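Gram-negative insecticidal protein (Chromobacterium piscinae, PDB 6FBM) is an insecticidal toxin of the MACPF and beta-tripod families that probably acts by forming pores in the membranes of target insect cells. Local coordinates at residues V65-D76 / Y121-Y132. Residues are numbered along the deposited sequence; the frame is centred on the assembly and turned at random.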
loop_
_atom_site.group_PDB
_atom_site.type_symbol
_atom_site.label_atom_id
_atom_site.label_comp_id
_atom_site.label_asym_id
_atom_site.label_seq_id
_atom_site.Cartn_x
_atom_site.Cartn_y
_atom_site.Cartn_z
ATOM N N VAL A 65 3.747 -10.856 30.708
ATOM C CA VAL A 65 4.659 -10.260 29.776
ATOM C C VAL A 65 5.577 -9.357 30.544
ATOM O O VAL A 65 5.121 -8.517 31.325
ATOM C CB VAL A 65 3.902 -9.449 28.709
ATOM C CG1 VAL A 65 4.872 -8.722 27.798
ATOM C CG2 VAL A 65 2.987 -10.372 27.900
ATOM N N HIS A 66 6.862 -9.519 30.285
ATOM C CA HIS A 66 7.919 -8.664 30.812
ATOM C C HIS A 66 8.690 -8.064 29.668
ATOM O O HIS A 66 9.406 -8.767 28.978
ATOM C CB HIS A 66 8.858 -9.490 31.731
ATOM C CG HIS A 66 8.275 -9.756 33.072
ATOM N ND1 HIS A 66 7.475 -10.859 33.326
ATOM C CD2 HIS A 66 8.265 -9.012 34.206
ATOM C CE1 HIS A 66 7.017 -10.794 34.565
ATOM N NE2 HIS A 66 7.486 -9.687 35.122
ATOM N N THR A 67 8.544 -6.772 29.442
ATOM C CA THR A 67 9.307 -6.114 28.379
ATOM C C THR A 67 10.706 -5.876 28.899
ATOM O O THR A 67 10.867 -5.494 30.046
ATOM C CB THR A 67 8.677 -4.791 27.893
ATOM O OG1 THR A 67 8.830 -3.797 28.898
ATOM C CG2 THR A 67 7.239 -4.988 27.557
ATOM N N TYR A 68 11.707 -6.145 28.073
ATOM C CA TYR A 68 13.088 -5.809 28.387
ATOM C C TYR A 68 13.821 -5.654 27.055
ATOM O O TYR A 68 14.289 -6.611 26.472
ATOM C CB TYR A 68 13.759 -6.806 29.358
ATOM C CG TYR A 68 15.172 -6.414 29.803
ATOM C CD1 TYR A 68 15.641 -5.072 29.711
ATOM C CD2 TYR A 68 16.048 -7.379 30.305
ATOM C CE1 TYR A 68 16.929 -4.730 30.087
ATOM C CE2 TYR A 68 17.347 -7.050 30.688
ATOM C CZ TYR A 68 17.783 -5.725 30.583
ATOM O OH TYR A 68 19.067 -5.378 30.963
ATOM N N PHE A 69 13.887 -4.437 26.546
ATOM C CA PHE A 69 14.537 -4.198 25.275
ATOM C C PHE A 69 16.052 -4.241 25.481
ATOM O O PHE A 69 16.640 -3.261 25.918
ATOM C CB PHE A 69 14.075 -2.847 24.710
ATOM C CG PHE A 69 14.576 -2.576 23.317
ATOM C CD1 PHE A 69 15.926 -2.273 23.094
ATOM C CD2 PHE A 69 13.725 -2.663 22.202
ATOM C CE1 PHE A 69 16.418 -2.066 21.808
ATOM C CE2 PHE A 69 14.230 -2.501 20.919
ATOM C CZ PHE A 69 15.569 -2.180 20.721
ATOM N N HIS A 70 16.659 -5.386 25.193
ATOM C CA HIS A 70 18.113 -5.543 25.344
ATOM C C HIS A 70 18.669 -6.730 24.549
ATOM O O HIS A 70 17.911 -7.564 24.048
ATOM C CB HIS A 70 18.514 -5.638 26.832
ATOM C CG HIS A 70 18.338 -7.000 27.398
ATOM N ND1 HIS A 70 17.130 -7.664 27.372
ATOM C CD2 HIS A 70 19.251 -7.896 27.843
ATOM C CE1 HIS A 70 17.286 -8.881 27.873
ATOM N NE2 HIS A 70 18.563 -9.046 28.178
ATOM N N SER A 71 20.003 -6.778 24.479
ATOM C CA SER A 71 20.781 -7.803 23.756
ATOM C C SER A 71 21.487 -8.758 24.724
ATOM O O SER A 71 22.263 -8.319 25.558
ATOM C CB SER A 71 21.821 -7.140 22.859
ATOM O OG SER A 71 21.190 -6.617 21.714
ATOM N N ASP A 72 21.200 -10.055 24.596
ATOM C CA ASP A 72 21.946 -11.108 25.305
ATOM C C ASP A 72 22.933 -11.656 24.300
ATOM O O ASP A 72 22.578 -12.032 23.178
ATOM C CB ASP A 72 21.034 -12.230 25.848
ATOM C CG ASP A 72 20.262 -11.808 27.128
ATOM O OD1 ASP A 72 20.886 -11.081 27.939
ATOM O OD2 ASP A 72 19.052 -12.192 27.324
ATOM N N PHE A 73 24.194 -11.703 24.702
ATOM C CA PHE A 73 25.254 -12.260 23.888
ATOM C C PHE A 73 25.703 -13.575 24.516
ATOM O O PHE A 73 25.975 -13.635 25.695
ATOM C CB PHE A 73 26.396 -11.270 23.837
ATOM C CG PHE A 73 27.486 -11.679 22.922
ATOM C CD1 PHE A 73 27.402 -11.401 21.563
ATOM C CD2 PHE A 73 28.613 -12.353 23.420
ATOM C CE1 PHE A 73 28.418 -11.791 20.707
ATOM C CE2 PHE A 73 29.637 -12.751 22.572
ATOM C CZ PHE A 73 29.536 -12.476 21.216
ATOM N N LYS A 74 25.769 -14.633 23.726
ATOM C CA LYS A 74 26.109 -15.967 24.243
ATOM C C LYS A 74 27.026 -16.667 23.273
ATOM O O LYS A 74 26.833 -16.562 22.071
ATOM C CB LYS A 74 24.870 -16.827 24.395
ATOM C CG LYS A 74 24.163 -16.676 25.733
ATOM C CD LYS A 74 22.878 -17.491 25.836
ATOM C CE LYS A 74 21.553 -16.792 25.469
ATOM N NZ LYS A 74 20.495 -16.759 26.521
ATOM N N GLN A 75 28.004 -17.396 23.799
ATOM C CA GLN A 75 28.865 -18.254 22.983
ATOM C C GLN A 75 28.963 -19.651 23.564
ATOM O O GLN A 75 29.203 -19.826 24.752
ATOM C CB GLN A 75 30.255 -17.665 22.878
ATOM C CG GLN A 75 30.315 -16.394 22.031
ATOM C CD GLN A 75 31.734 -15.960 21.800
ATOM O OE1 GLN A 75 32.464 -15.695 22.755
ATOM N NE2 GLN A 75 32.145 -15.906 20.534
ATOM N N ASP A 76 28.775 -20.645 22.712
ATOM C CA ASP A 76 29.133 -22.018 23.033
ATOM C C ASP A 76 30.231 -22.401 22.087
ATOM O O ASP A 76 30.038 -22.385 20.889
ATOM C CB ASP A 76 27.942 -22.951 22.868
ATOM C CG ASP A 76 26.779 -22.560 23.771
ATOM O OD1 ASP A 76 26.997 -22.322 24.992
ATOM O OD2 ASP A 76 25.662 -22.472 23.229
ATOM N N TYR A 121 34.067 -25.808 17.088
ATOM C CA TYR A 121 32.691 -25.514 16.835
ATOM C C TYR A 121 32.319 -24.325 17.710
ATOM O O TYR A 121 32.475 -24.388 18.941
ATOM C CB TYR A 121 31.838 -26.745 17.191
ATOM C CG TYR A 121 32.288 -27.982 16.459
ATOM C CD1 TYR A 121 31.939 -28.191 15.136
ATOM C CD2 TYR A 121 33.102 -28.931 17.080
ATOM C CE1 TYR A 121 32.363 -29.315 14.455
ATOM C CE2 TYR A 121 33.537 -30.057 16.409
ATOM C CZ TYR A 121 33.164 -30.242 15.090
ATOM O OH TYR A 121 33.598 -31.360 14.395
ATOM N N SER A 122 31.855 -23.236 17.087
ATOM C CA SER A 122 31.404 -22.077 17.852
ATOM C C SER A 122 30.020 -21.669 17.394
ATOM O O SER A 122 29.725 -21.634 16.192
ATOM C CB SER A 122 32.369 -20.902 17.708
ATOM O OG SER A 122 32.554 -20.537 16.342
ATOM N N SER A 123 29.168 -21.342 18.364
ATOM C CA SER A 123 27.915 -20.644 18.106
ATOM C C SER A 123 27.989 -19.329 18.836
ATOM O O SER A 123 28.052 -19.307 20.067
ATOM C CB SER A 123 26.736 -21.468 18.600
ATOM O OG SER A 123 25.540 -20.693 18.667
ATOM N N THR A 124 27.998 -18.231 18.090
ATOM C CA THR A 124 27.999 -16.915 18.677
ATOM C C THR A 124 26.620 -16.327 18.392
ATOM O O THR A 124 26.310 -16.029 17.240
ATOM C CB THR A 124 29.124 -16.085 18.080
ATOM O OG1 THR A 124 30.377 -16.643 18.487
ATOM C CG2 THR A 124 29.048 -14.659 18.558
ATOM N N ARG A 125 25.816 -16.172 19.456
ATOM C CA ARG A 125 24.411 -15.782 19.344
ATOM C C ARG A 125 24.169 -14.437 19.991
ATOM O O ARG A 125 24.574 -14.181 21.129
ATOM C CB ARG A 125 23.476 -16.808 19.980
ATOM C CG ARG A 125 23.742 -18.243 19.549
ATOM C CD ARG A 125 22.591 -19.200 19.887
ATOM N NE ARG A 125 22.444 -19.394 21.327
ATOM C CZ ARG A 125 23.252 -20.163 22.063
ATOM N NH1 ARG A 125 24.284 -20.853 21.517
ATOM N NH2 ARG A 125 23.033 -20.235 23.374
ATOM N N GLU A 126 23.523 -13.560 19.235
ATOM C CA GLU A 126 23.126 -12.283 19.753
ATOM C C GLU A 126 21.625 -12.258 19.705
ATOM O O GLU A 126 21.028 -12.222 18.626
ATOM C CB GLU A 126 23.720 -11.153 18.945
ATOM C CG GLU A 126 23.436 -9.813 19.573
ATOM C CD GLU A 126 24.070 -8.686 18.841
ATOM O OE1 GLU A 126 24.804 -7.958 19.521
ATOM O OE2 GLU A 126 23.836 -8.519 17.628
ATOM N N ALA A 127 21.027 -12.271 20.882
ATOM C CA ALA A 127 19.583 -12.349 21.021
ATOM C C ALA A 127 19.066 -10.938 21.318
ATOM O O ALA A 127 19.476 -10.312 22.308
ATOM C CB ALA A 127 19.211 -13.314 22.133
ATOM N N HIS A 128 18.198 -10.429 20.436
ATOM C CA HIS A 128 17.621 -9.108 20.599
ATOM C C HIS A 128 16.241 -9.301 21.213
ATOM O O HIS A 128 15.264 -9.468 20.504
ATOM C CB HIS A 128 17.574 -8.402 19.261
ATOM C CG HIS A 128 18.933 -8.059 18.720
ATOM N ND1 HIS A 128 19.352 -6.750 18.541
ATOM C CD2 HIS A 128 19.982 -8.839 18.375
ATOM C CE1 HIS A 128 20.594 -6.751 18.087
ATOM N NE2 HIS A 128 20.996 -8.004 17.973
ATOM N N VAL A 129 16.183 -9.293 22.537
ATOM C CA VAL A 129 14.943 -9.559 23.246
ATOM C C VAL A 129 14.110 -8.298 23.276
ATOM O O VAL A 129 14.622 -7.235 23.594
ATOM C CB VAL A 129 15.194 -9.982 24.714
ATOM C CG1 VAL A 129 13.872 -10.269 25.441
ATOM C CG2 VAL A 129 16.140 -11.193 24.782
ATOM N N LEU A 130 12.844 -8.410 22.903
ATOM C CA LEU A 130 11.893 -7.332 23.105
ATOM C C LEU A 130 11.111 -7.589 24.403
ATOM O O LEU A 130 10.964 -6.693 25.225
ATOM C CB LEU A 130 10.961 -7.222 21.891
ATOM C CG LEU A 130 11.696 -7.063 20.557
ATOM C CD1 LEU A 130 10.725 -7.183 19.415
ATOM C CD2 LEU A 130 12.469 -5.758 20.449
ATOM N N TRP A 131 10.593 -8.802 24.570
ATOM C CA TRP A 131 9.916 -9.180 25.796
ATOM C C TRP A 131 9.999 -10.663 26.045
ATOM O O TRP A 131 10.379 -11.427 25.155
ATOM C CB TRP A 131 8.446 -8.749 25.774
ATOM C CG TRP A 131 7.738 -9.154 24.563
ATOM C CD1 TRP A 131 7.129 -10.336 24.358
ATOM C CD2 TRP A 131 7.527 -8.368 23.392
ATOM N NE1 TRP A 131 6.506 -10.346 23.104
ATOM C CE2 TRP A 131 6.716 -9.122 22.521
ATOM C CE3 TRP A 131 7.865 -7.069 23.033
ATOM C CZ2 TRP A 131 6.344 -8.662 21.268
ATOM C CZ3 TRP A 131 7.483 -6.598 21.805
ATOM C CH2 TRP A 131 6.730 -7.387 20.931
ATOM N N TYR A 132 9.672 -11.047 27.277
ATOM C CA TYR A 132 9.504 -12.422 27.659
ATOM C C TYR A 132 8.013 -12.631 27.858
ATOM O O TYR A 132 7.301 -11.729 28.301
ATOM C CB TYR A 132 10.266 -12.732 28.951
ATOM C CG TYR A 132 11.753 -12.404 28.927
ATOM C CD1 TYR A 132 12.672 -13.338 28.445
ATOM C CD2 TYR A 132 12.258 -11.192 29.419
ATOM C CE1 TYR A 132 14.044 -13.078 28.419
ATOM C CE2 TYR A 132 13.628 -10.914 29.393
ATOM C CZ TYR A 132 14.530 -11.858 28.889
ATOM O OH TYR A 132 15.918 -11.629 28.840
HETATM O O HOH W 1 7.380 -12.801 31.409
#
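Arg125 and Asp76 form a salt bridge across two antiparallel strands: Arg125 NH1 lies 2.7 Å from Asp76 OD2, the bond nearly straight (171°). The carboxylate oxygen sits in the guanidinium plane, whereas the nitrogen meets it from above the carboxylate plane. Arg125 NH1 also donates to Ser123 OG at 3.1 Å, and the bend of the arginine at chi3 (-68°) brings one guanidinium face against Lys74 CB. Tyr29 adds a cation-pi contact, and Lys74 turns its ammonium to Asp274. On the other face of the sheet, Gln75 NE2 donates in its amide plane to Thr124 OG1 at 2.8 Å and also reaches Ser199 O, while the Thr124 methyl CG2 packs 3.5 Å from Phe73 CZ. Farther along, His70 CG stands between its backbone N and carbonyl carbon (chi1 82°), which turns the imidazole beside Val129; ND1 donates to Tyr68 O, and CE1 is 3.2 Å from Tyr132 OH at the ring edge. Between the two faces runs a ladder of backbone hydrogen bonds, shifted by one residue between Thr67 and His70 at a beta bulge, where Leu130 lies alongside Phe69. The strands belong to the bent antiparallel sheet of the MACPF domain. Two bonds from one guanidinium nitrogen tie Arg125 to both strands, and the neighbouring carboxylate probably offsets its charge in this buried position.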